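Local coordinates for magnetosome protein MamA (Magnetospirillum gryphiswaldense, PDB 3AS8), which probably helps organise the magnetosome by recognising other copies of itself through its tetratricopeptide repeats and assembling into larger complexes, at residues Asp74-Thr80 and Leu98-Val102; Phe110-Arg115 and Arg140-Val146. All coordinates share one frame; numbering follows the deposited sequence. Where two conformers were deposited one is given.

Interactions 1 and 2 lie in series along one superhelical run of helices, their centres about 18 Å apart. Helix 92-105 supplies residues 98-102 to interaction 1, and the next helix, 110-122, supplies residues 110-115 to interaction 2. The two contacts touch through Val112. Val112 CG2 lies 3.8 Å from Val102 CG1 and 4.0 Å from Thr80 CG2, while Val112 CG1 is 3.7 Å from Leu99 O. Interaction 1 is mainly apolar with a salt bridge at its edge. Interaction 2 combines aromatic rings with basic side chains and carries two sulfate ions, which probably came from the crystallisation liquor.

Interaction 1: Asp74-Thr80 and Leu98-Val102; sequences DNIKVAT and LLVKV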
ATOM      1  N   ASP A  74      -5.752 -10.128  11.441  1.00 32.69           N
ATOM      2  CA  ASP A  74      -5.155  -8.949  12.074  1.00 32.88           C
ATOM      3  C   ASP A  74      -3.685  -8.747  11.745  1.00 31.02           C
ATOM      4  O   ASP A  74      -3.050  -7.930  12.378  1.00 31.58           O
ATOM      5  CB  ASP A  74      -5.344  -8.972  13.610  1.00 34.75           C
ATOM      6  CG  ASP A  74      -6.819  -9.219  14.013  1.00 39.58           C
ATOM      7  OD1 ASP A  74      -7.097 -10.275  14.642  1.00 44.01           O
ATOM      8  OD2 ASP A  74      -7.686  -8.383  13.637  1.00 38.91           O
ATOM      9  N   ASN A  75      -3.132  -9.501  10.786  1.00 28.66           N
ATOM     10  CA  ASN A  75      -1.750  -9.326  10.410  1.00 26.04           C
ATOM     11  C   ASN A  75      -1.621  -8.036   9.610  1.00 24.72           C
ATOM     12  O   ASN A  75      -2.121  -7.909   8.503  1.00 21.76           O
ATOM     13  CB  ASN A  75      -1.254 -10.549   9.596  1.00 26.24           C
ATOM     14  CG  ASN A  75       0.228 -10.506   9.310  1.00 26.20           C
ATOM     15  OD1 ASN A  75       0.747  -9.495   8.781  1.00 24.72           O
ATOM     16  ND2 ASN A  75       0.941 -11.640   9.626  1.00 22.64           N
ATOM     17  N   ILE A  76      -0.918  -7.077  10.171  1.00 25.31           N
ATOM     18  CA  ILE A  76      -0.835  -5.737   9.581  1.00 25.18           C
ATOM     19  C   ILE A  76       0.111  -5.684   8.398  1.00 23.96           C
ATOM     20  O   ILE A  76      -0.088  -4.908   7.474  1.00 24.25           O
ATOM     21  CB  ILE A  76      -0.445  -4.699  10.685  1.00 26.23           C
ATOM     22  CG1 ILE A  76      -1.575  -4.563  11.743  1.00 25.51           C
ATOM     23  CG2 ILE A  76      -0.085  -3.321  10.089  1.00 26.46           C
ATOM     24  CD1 ILE A  76      -2.970  -4.072  11.208  1.00 23.89           C
ATOM     25  N   LYS A  77       1.138  -6.516   8.431  0.50 25.00           N
ATOM     26  CA  LYS A  77       2.143  -6.573   7.375  0.50 24.46           C
ATOM     27  C   LYS A  77       1.515  -7.129   6.055  0.50 23.16           C
ATOM     28  O   LYS A  77       1.834  -6.677   4.957  0.50 21.92           O
ATOM     29  CB  LYS A  77       3.266  -7.454   7.912  0.50 26.51           C
ATOM     30  CG  LYS A  77       4.570  -7.464   7.209  0.50 28.83           C
ATOM     31  CD  LYS A  77       5.513  -8.401   7.986  0.50 28.74           C
ATOM     32  CE  LYS A  77       6.945  -8.140   7.595  0.50 28.95           C
ATOM     33  NZ  LYS A  77       7.081  -8.471   6.173  0.50 26.80           N
ATOM     34  N   VAL A  78       0.606  -8.085   6.194  1.00 21.21           N
ATOM     35  CA  VAL A  78      -0.199  -8.597   5.087  1.00 20.41           C
ATOM     36  C   VAL A  78      -1.205  -7.539   4.586  1.00 20.25           C
ATOM     37  O   VAL A  78      -1.364  -7.290   3.401  1.00 18.34           O
ATOM     38  CB  VAL A  78      -1.027  -9.827   5.460  1.00 20.00           C
ATOM     39  CG1 VAL A  78      -1.813 -10.350   4.174  1.00 18.37           C
ATOM     40  CG2 VAL A  78      -0.169 -10.981   6.051  1.00 23.87           C
ATOM     41  N   ALA A  79      -1.891  -6.929   5.524  1.00 20.27           N
ATOM     42  CA  ALA A  79      -2.882  -5.950   5.189  1.00 19.80           C
ATOM     43  C   ALA A  79      -2.294  -4.762   4.415  1.00 17.65           C
ATOM     44  O   ALA A  79      -2.939  -4.253   3.468  1.00 17.28           O
ATOM     45  CB  ALA A  79      -3.627  -5.501   6.530  1.00 20.02           C
ATOM     46  N   THR A  80      -1.075  -4.351   4.796  1.00 18.03           N
ATOM     47  CA  THR A  80      -0.350  -3.234   4.170  1.00 17.98           C
ATOM     48  C   THR A  80      -0.015  -3.563   2.731  1.00 18.48           C
ATOM     49  O   THR A  80      -0.396  -2.807   1.788  1.00 16.22           O
ATOM     50  CB  THR A  80       0.914  -2.858   4.958  1.00 18.77           C
ATOM     51  OG1 THR A  80       0.559  -2.614   6.309  1.00 19.68           O
ATOM     52  CG2 THR A  80       1.611  -1.594   4.392  1.00 20.73           C
ATOM     53  N   LEU A  98      -8.737  -2.501   4.369  1.00 21.37           N
ATOM     54  CA  LEU A  98      -7.413  -2.903   4.780  1.00 21.46           C
ATOM     55  C   LEU A  98      -6.599  -1.667   5.203  1.00 20.67           C
ATOM     56  O   LEU A  98      -5.950  -1.664   6.248  1.00 21.18           O
ATOM     57  CB  LEU A  98      -6.694  -3.663   3.619  1.00 20.64           C
ATOM     58  CG  LEU A  98      -7.297  -5.055   3.204  1.00 20.41           C
ATOM     59  CD1 LEU A  98      -6.758  -5.556   1.832  1.00 19.19           C
ATOM     60  CD2 LEU A  98      -7.096  -6.102   4.264  1.00 19.36           C
ATOM     61  N   LEU A  99      -6.627  -0.633   4.359  1.00 19.63           N
ATOM     62  CA  LEU A  99      -5.906   0.604   4.678  1.00 18.57           C
ATOM     63  C   LEU A  99      -6.469   1.346   5.917  1.00 18.80           C
ATOM     64  O   LEU A  99      -5.686   1.933   6.633  1.00 19.68           O
ATOM     65  CB  LEU A  99      -5.806   1.543   3.457  1.00 16.78           C
ATOM     66  CG  LEU A  99      -5.127   0.970   2.241  1.00 17.04           C
ATOM     67  CD1 LEU A  99      -5.212   1.961   1.036  1.00 23.14           C
ATOM     68  CD2 LEU A  99      -3.673   0.510   2.462  1.00 18.27           C
ATOM     69  N   VAL A 100      -7.793   1.360   6.148  1.00 19.54           N
ATOM     70  CA  VAL A 100      -8.327   1.857   7.401  1.00 20.19           C
ATOM     71  C   VAL A 100      -7.696   1.146   8.572  1.00 21.70           C
ATOM     72  O   VAL A 100      -7.321   1.762   9.563  1.00 22.17           O
ATOM     73  CB  VAL A 100      -9.885   1.787   7.426  1.00 21.03           C
ATOM     74  CG1 VAL A 100     -10.551   2.117   8.868  1.00 22.84           C
ATOM     75  CG2 VAL A 100     -10.452   2.700   6.314  1.00 20.04           C
ATOM     76  N   LYS A 101      -7.594  -0.184   8.499  1.00 21.47           N
ATOM     77  CA  LYS A 101      -7.109  -0.943   9.629  1.00 22.06           C
ATOM     78  C   LYS A 101      -5.637  -0.719   9.810  1.00 20.18           C
ATOM     79  O   LYS A 101      -5.145  -0.555  10.930  1.00 21.90           O
ATOM     80  CB  LYS A 101      -7.421  -2.431   9.389  1.00 22.26           C
ATOM     81  CG  LYS A 101      -6.866  -3.382  10.472  1.00 27.93           C
ATOM     82  CD  LYS A 101      -7.038  -4.869   9.995  1.00 30.93           C
ATOM     83  CE  LYS A 101      -6.955  -5.857  11.149  1.00 34.84           C
ATOM     84  NZ  LYS A 101      -8.137  -5.868  12.000  1.00 39.72           N
ATOM     85  N   VAL A 102      -4.905  -0.634   8.727  1.00 19.19           N
ATOM     86  CA  VAL A 102      -3.462  -0.400   8.839  1.00 19.58           C
ATOM     87  C   VAL A 102      -3.212   1.004   9.373  1.00 20.14           C
ATOM     88  O   VAL A 102      -2.411   1.160  10.292  1.00 21.91           O
ATOM     89  CB  VAL A 102      -2.723  -0.574   7.511  1.00 18.53           C
ATOM     90  CG1 VAL A 102      -1.306  -0.146   7.645  1.00 20.38           C
ATOM     91  CG2 VAL A 102      -2.858  -2.009   6.972  1.00 20.76           C
TER
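The carboxylate of Asp74 is the flat group that bridges the two segments. Lys101 NZ meets Asp74 OD2 at 3.0 Å, on the anti lone pair that points away from OD1. This is a salt bridge at the edge of the contact. The lysine chain runs extended as far as CE and then bends (chi4 74°), which turns NZ to the acid. The Asn75 amide faces away from the contact and caps its own helix. Asn75 OD1 accepts from Val78 N at 2.9 Å, with the donor above the carbonyl plane.

Behind the salt bridge the contact is mainly apolar. Ile76 CD1 rests 4.0 Å from Lys101 CG. Ile76 and Val102 lie alongside with their tips running opposite ways, CG2 against CG1. Ala79 points toward the other helix, and its CB lies 3.6 Å from Val102 CG2. Leu98 CD2 approaches Ala79 CB at 4.2 Å.

Thr80 sets its side chain across that of Val102, with Thr80 OG1 3.4 Å from Val102 CG1. Thr80 OG1 also donates to Ile76 O at 2.7 Å. Its torsion makes that possible, because OG1 is set beside the backbone N (chi1 -54°). Thr80 N bonds to the same Ile76 O from the opposite face of the carbonyl, so one oxygen takes two donors.

Ile69 of helix 58-71 touches Ala79 and Leu98, and Val112 of helix 110-122 touches Thr80 and Val102. The short segment axes approach to 9.1 Å at 136°. Helices 76-88 and 92-105 are consecutive, roughly antiparallel and tilted. They form a helical hairpin with a small alanine between them, as in tetratricopeptide repeats.

Interaction 2: Phe110-Arg115 and Arg140-Val146; sequences FNVRFR and RPNEGKV. With SO4 (sulfate ion), chain B; SO4 (sulfate ion), chain C.
The guanidinium of Arg140 lies flat on the ring of Phe110 and also grips a sulfate ion. The Arg140 and Phe110 planes are only 9° apart, with centres 4.2 Å apart. Arg140 CD sits over the same ring face and adds a CH-pi contact. Arg140 NH2 bonds to O4 of the chain B sulfate at 2.9 Å, and NH1 bonds to its O2. Arg140 NH1 also forms a salt bridge with Glu143 OE2 at 2.8 Å, on the anti side but tilted out of the carboxylate plane. In this crystal the guanidinium is held by ring, acid and sulfate; the ion probably comes from the crystallisation liquor.

Lys145 covers Phe114. Its CG occupies the crowded position between the backbone N and the carbonyl carbon (chi1 73°), and the chain then runs extended across the ring. CE lies over the face, and Lys145 NZ makes an off-centre cation-pi contact 4.3 Å from the Phe114 centroid. CE also reaches the edge of the Phe110 ring. Lys145 NZ donates to a water at 2.9 Å, which donates in turn to Asn111 OD1 and to O2 of the chain B sulfate. Asn111 OD1 also accepts from Arg115 NE at 3.0 Å, which helps place the Arg115 guanidinium. Arg115 NH2 binds the chain C sulfate.

Val146 CG2 meets the edge of Phe110, 3.6 Å from Phe110 CZ. The contact joins the start of helix 110-122 directly to the turn before helix 144-156 and its first residues. Helix 126-139 packs alongside, as in a tetratricopeptide repeat superhelix. The bound sulfates are consistent with a basic patch able to hold anions.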
ATOM      1  N   PHE A 110       2.607   7.473   6.356  1.00 16.05           N
ATOM      2  CA  PHE A 110       2.084   8.483   5.441  1.00 15.25           C
ATOM      3  C   PHE A 110       1.495   7.859   4.171  1.00 15.72           C
ATOM      4  O   PHE A 110       0.399   8.174   3.810  1.00 15.02           O
ATOM      5  CB  PHE A 110       3.171   9.478   5.058  1.00 16.88           C
ATOM      6  CG  PHE A 110       2.768  10.432   3.945  1.00 15.47           C
ATOM      7  CD1 PHE A 110       2.141  11.639   4.236  1.00 19.03           C
ATOM      8  CD2 PHE A 110       3.013  10.115   2.617  1.00 16.68           C
ATOM      9  CE1 PHE A 110       1.805  12.491   3.201  1.00 19.34           C
ATOM     10  CE2 PHE A 110       2.643  10.967   1.573  1.00 19.21           C
ATOM     11  CZ  PHE A 110       2.050  12.123   1.867  1.00 17.73           C
ATOM     12  N   ASN A 111       2.252   6.998   3.492  1.00 17.52           N
ATOM     13  CA  ASN A 111       1.814   6.369   2.274  1.00 17.89           C
ATOM     14  C   ASN A 111       0.482   5.684   2.446  1.00 16.28           C
ATOM     15  O   ASN A 111      -0.363   5.796   1.599  1.00 14.32           O
ATOM     16  CB  ASN A 111       2.850   5.398   1.662  1.00 20.27           C
ATOM     17  CG  ASN A 111       2.537   5.053   0.226  1.00 20.66           C
ATOM     18  OD1 ASN A 111       2.219   5.939  -0.565  1.00 22.11           O
ATOM     19  ND2 ASN A 111       2.527   3.760  -0.100  1.00 14.07           N
ATOM     20  N   VAL A 112       0.327   4.898   3.480  1.00 16.79           N
ATOM     21  CA  VAL A 112      -0.947   4.204   3.718  1.00 16.56           C
ATOM     22  C   VAL A 112      -2.116   5.191   3.793  1.00 15.82           C
ATOM     23  O   VAL A 112      -3.145   5.042   3.099  1.00 15.58           O
ATOM     24  CB  VAL A 112      -0.888   3.284   4.963  1.00 17.39           C
ATOM     25  CG1 VAL A 112      -2.349   2.899   5.459  1.00 15.64           C
ATOM     26  CG2 VAL A 112      -0.108   1.977   4.696  1.00 21.56           C
ATOM     27  N   ARG A 113      -1.947   6.305   4.508  1.00 15.85           N
ATOM     28  CA  ARG A 113      -3.050   7.245   4.673  1.00 15.24           C
ATOM     29  C   ARG A 113      -3.296   7.960   3.352  1.00 15.34           C
ATOM     30  O   ARG A 113      -4.427   8.208   2.991  1.00 15.62           O
ATOM     31  CB  ARG A 113      -2.683   8.304   5.750  1.00 15.46           C
ATOM     32  CG  ARG A 113      -3.697   9.383   5.976  1.00 14.85           C
ATOM     33  CD  ARG A 113      -5.055   8.878   6.328  1.00 11.73           C
ATOM     34  NE  ARG A 113      -5.136   8.378   7.691  1.00 15.97           N
ATOM     35  CZ  ARG A 113      -6.256   7.969   8.289  1.00 14.00           C
ATOM     36  NH1 ARG A 113      -6.215   7.597   9.542  1.00 19.23           N
ATOM     37  NH2 ARG A 113      -7.427   8.006   7.697  1.00 18.84           N
ATOM     38  N   PHE A 114      -2.225   8.323   2.642  1.00 14.71           N
ATOM     39  CA  PHE A 114      -2.328   8.938   1.306  1.00 14.84           C
ATOM     40  C   PHE A 114      -3.082   8.071   0.296  1.00 15.66           C
ATOM     41  O   PHE A 114      -4.038   8.532  -0.255  1.00 16.74           O
ATOM     42  CB  PHE A 114      -1.000   9.319   0.780  1.00 15.47           C
ATOM     43  CG  PHE A 114      -1.070   9.991  -0.560  1.00 16.65           C
ATOM     44  CD1 PHE A 114      -1.588  11.286  -0.693  1.00 20.12           C
ATOM     45  CD2 PHE A 114      -0.722   9.311  -1.706  1.00 18.96           C
ATOM     46  CE1 PHE A 114      -1.691  11.860  -1.894  1.00 20.81           C
ATOM     47  CE2 PHE A 114      -0.777   9.883  -2.883  1.00 18.15           C
ATOM     48  CZ  PHE A 114      -1.276  11.144  -3.029  1.00 20.94           C
ATOM     49  N   ARG A 115      -2.721   6.783   0.196  1.00 15.45           N
ATOM     50  CA  ARG A 115      -3.371   5.870  -0.727  1.00 15.06           C
ATOM     51  C   ARG A 115      -4.800   5.574  -0.339  1.00 15.16           C
ATOM     52  O   ARG A 115      -5.648   5.384  -1.207  1.00 15.77           O
ATOM     53  CB  ARG A 115      -2.527   4.570  -0.900  1.00 13.84           C
ATOM     54  CG  ARG A 115      -1.058   4.851  -1.359  1.00 15.25           C
ATOM     55  CD  ARG A 115      -0.979   5.433  -2.696  1.00 18.39           C
ATOM     56  NE  ARG A 115       0.390   5.828  -2.945  1.00 19.69           N
ATOM     57  CZ  ARG A 115       0.822   6.511  -3.991  1.00 25.48           C
ATOM     58  NH1 ARG A 115       2.108   6.852  -4.047  1.00 28.70           N
ATOM     59  NH2 ARG A 115      -0.014   6.856  -4.982  1.00 29.17           N
ATOM     60  N   ARG A 140       3.085  15.063   6.909  1.00 16.41           N
ATOM     61  CA  ARG A 140       4.080  15.683   6.046  1.00 19.01           C
ATOM     62  C   ARG A 140       3.476  16.929   5.442  1.00 19.48           C
ATOM     63  O   ARG A 140       2.939  16.888   4.338  1.00 17.92           O
ATOM     64  CB  ARG A 140       4.514  14.792   4.897  1.00 18.82           C
ATOM     65  CG  ARG A 140       5.201  13.491   5.278  1.00 22.40           C
ATOM     66  CD  ARG A 140       5.758  12.848   4.064  1.00 24.42           C
ATOM     67  NE  ARG A 140       6.254  11.496   4.336  1.00 29.51           N
ATOM     68  CZ  ARG A 140       6.491  10.587   3.394  1.00 26.69           C
ATOM     69  NH1 ARG A 140       6.392  10.897   2.113  1.00 29.02           N
ATOM     70  NH2 ARG A 140       6.943   9.404   3.735  1.00 35.41           N
ATOM     71  N   PRO A 141       3.582  18.044   6.161  1.00 20.19           N
ATOM     72  CA  PRO A 141       2.873  19.220   5.766  1.00 20.19           C
ATOM     73  C   PRO A 141       3.481  19.902   4.542  1.00 21.24           C
ATOM     74  O   PRO A 141       2.898  20.878   4.080  1.00 22.36           O
ATOM     75  CB  PRO A 141       3.069  20.178   6.951  1.00 20.70           C
ATOM     76  CG  PRO A 141       3.473  19.367   8.081  1.00 23.93           C
ATOM     77  CD  PRO A 141       4.045  18.090   7.578  1.00 22.42           C
ATOM     78  N   ASN A 142       4.668  19.467   4.160  1.00 20.58           N
ATOM     79  CA  ASN A 142       5.313  20.057   2.995  0.50 21.01           C
ATOM     80  C   ASN A 142       5.129  19.186   1.719  1.00 21.09           C
ATOM     81  O   ASN A 142       5.712  19.480   0.669  1.00 20.82           O
ATOM     82  CB  ASN A 142       6.791  20.454   3.264  0.50 22.17           C
ATOM     83  CG  ASN A 142       6.918  21.758   4.038  0.50 21.88           C
ATOM     84  OD1 ASN A 142       5.919  22.362   4.485  0.50 19.71           O
ATOM     85  ND2 ASN A 142       8.164  22.220   4.200  0.50 27.07           N
ATOM     86  N   GLU A 143       4.239  18.206   1.786  1.00 19.38           N
ATOM     87  CA  GLU A 143       3.861  17.425   0.586  1.00 20.37           C
ATOM     88  C   GLU A 143       2.784  18.150  -0.272  1.00 20.07           C
ATOM     89  O   GLU A 143       1.557  18.090  -0.030  1.00 20.39           O
ATOM     90  CB  GLU A 143       3.460  15.987   0.927  1.00 20.34           C
ATOM     91  CG  GLU A 143       4.578  15.085   1.380  1.00 23.50           C
ATOM     92  CD  GLU A 143       5.227  14.187   0.286  1.00 31.55           C
ATOM     93  OE1 GLU A 143       4.950  14.332  -0.938  1.00 33.42           O
ATOM     94  OE2 GLU A 143       6.062  13.317   0.681  1.00 32.67           O
ATOM     95  N   GLY A 144       3.275  18.847  -1.285  1.00 19.58           N
ATOM     96  CA  GLY A 144       2.453  19.415  -2.333  1.00 20.90           C
ATOM     97  C   GLY A 144       1.416  18.523  -2.981  1.00 20.77           C
ATOM     98  O   GLY A 144       0.302  18.972  -3.222  1.00 20.75           O
ATOM     99  N   LYS A 145       1.759  17.246  -3.231  1.00 18.91           N
ATOM    100  CA  LYS A 145       0.813  16.345  -3.872  1.00 18.28           C
ATOM    101  C   LYS A 145      -0.417  16.185  -2.978  1.00 17.50           C
ATOM    102  O   LYS A 145      -1.485  15.766  -3.473  1.00 16.33           O
ATOM    103  CB  LYS A 145       1.446  14.968  -4.229  1.00 19.16           C
ATOM    104  CG  LYS A 145       1.716  14.015  -3.022  1.00 19.60           C
ATOM    105  CD  LYS A 145       2.365  12.673  -3.484  1.00 21.58           C
ATOM    106  CE  LYS A 145       2.608  11.764  -2.342  1.00 21.92           C
ATOM    107  NZ  LYS A 145       3.040  10.389  -2.770  1.00 17.55           N
ATOM    108  N   VAL A 146      -0.275  16.369  -1.653  1.00 16.55           N
ATOM    109  CA  VAL A 146      -1.426  16.139  -0.785  1.00 15.84           C
ATOM    110  C   VAL A 146      -2.402  17.338  -0.934  1.00 16.96           C
ATOM    111  O   VAL A 146      -3.630  17.176  -1.045  1.00 16.94           O
ATOM    112  CB  VAL A 146      -1.043  15.906   0.691  1.00 17.53           C
ATOM    113  CG1 VAL A 146      -2.400  15.637   1.528  1.00 17.07           C
ATOM    114  CG2 VAL A 146      -0.117  14.767   0.766  1.00 15.94           C
TER
HETATM  115  S   SO4 B   1       6.513   7.454   0.371  1.00 33.39           S
HETATM  116  O1  SO4 B   1       7.711   7.650  -0.476  1.00 38.15           O
HETATM  117  O2  SO4 B   1       5.685   8.688   0.291  1.00 35.33           O
HETATM  118  O3  SO4 B   1       5.791   6.283  -0.133  1.00 33.73           O
HETATM  119  O4  SO4 B   1       6.817   7.200   1.781  1.00 29.68           O
HETATM  120  S   SO4 C   2       2.622   7.754  -7.583  1.00 89.73           S
HETATM  121  O1  SO4 C   2       2.482   6.294  -7.500  1.00 88.10           O
HETATM  122  O2  SO4 C   2       3.761   8.202  -6.771  1.00 88.44           O
HETATM  123  O3  SO4 C   2       2.853   8.137  -8.976  1.00 90.23           O
HETATM  124  O4  SO4 C   2       1.391   8.424  -7.159  1.00 88.59           O
HETATM  125  O   HOH W   1       3.029   8.511  -0.564  1.00 19.29           O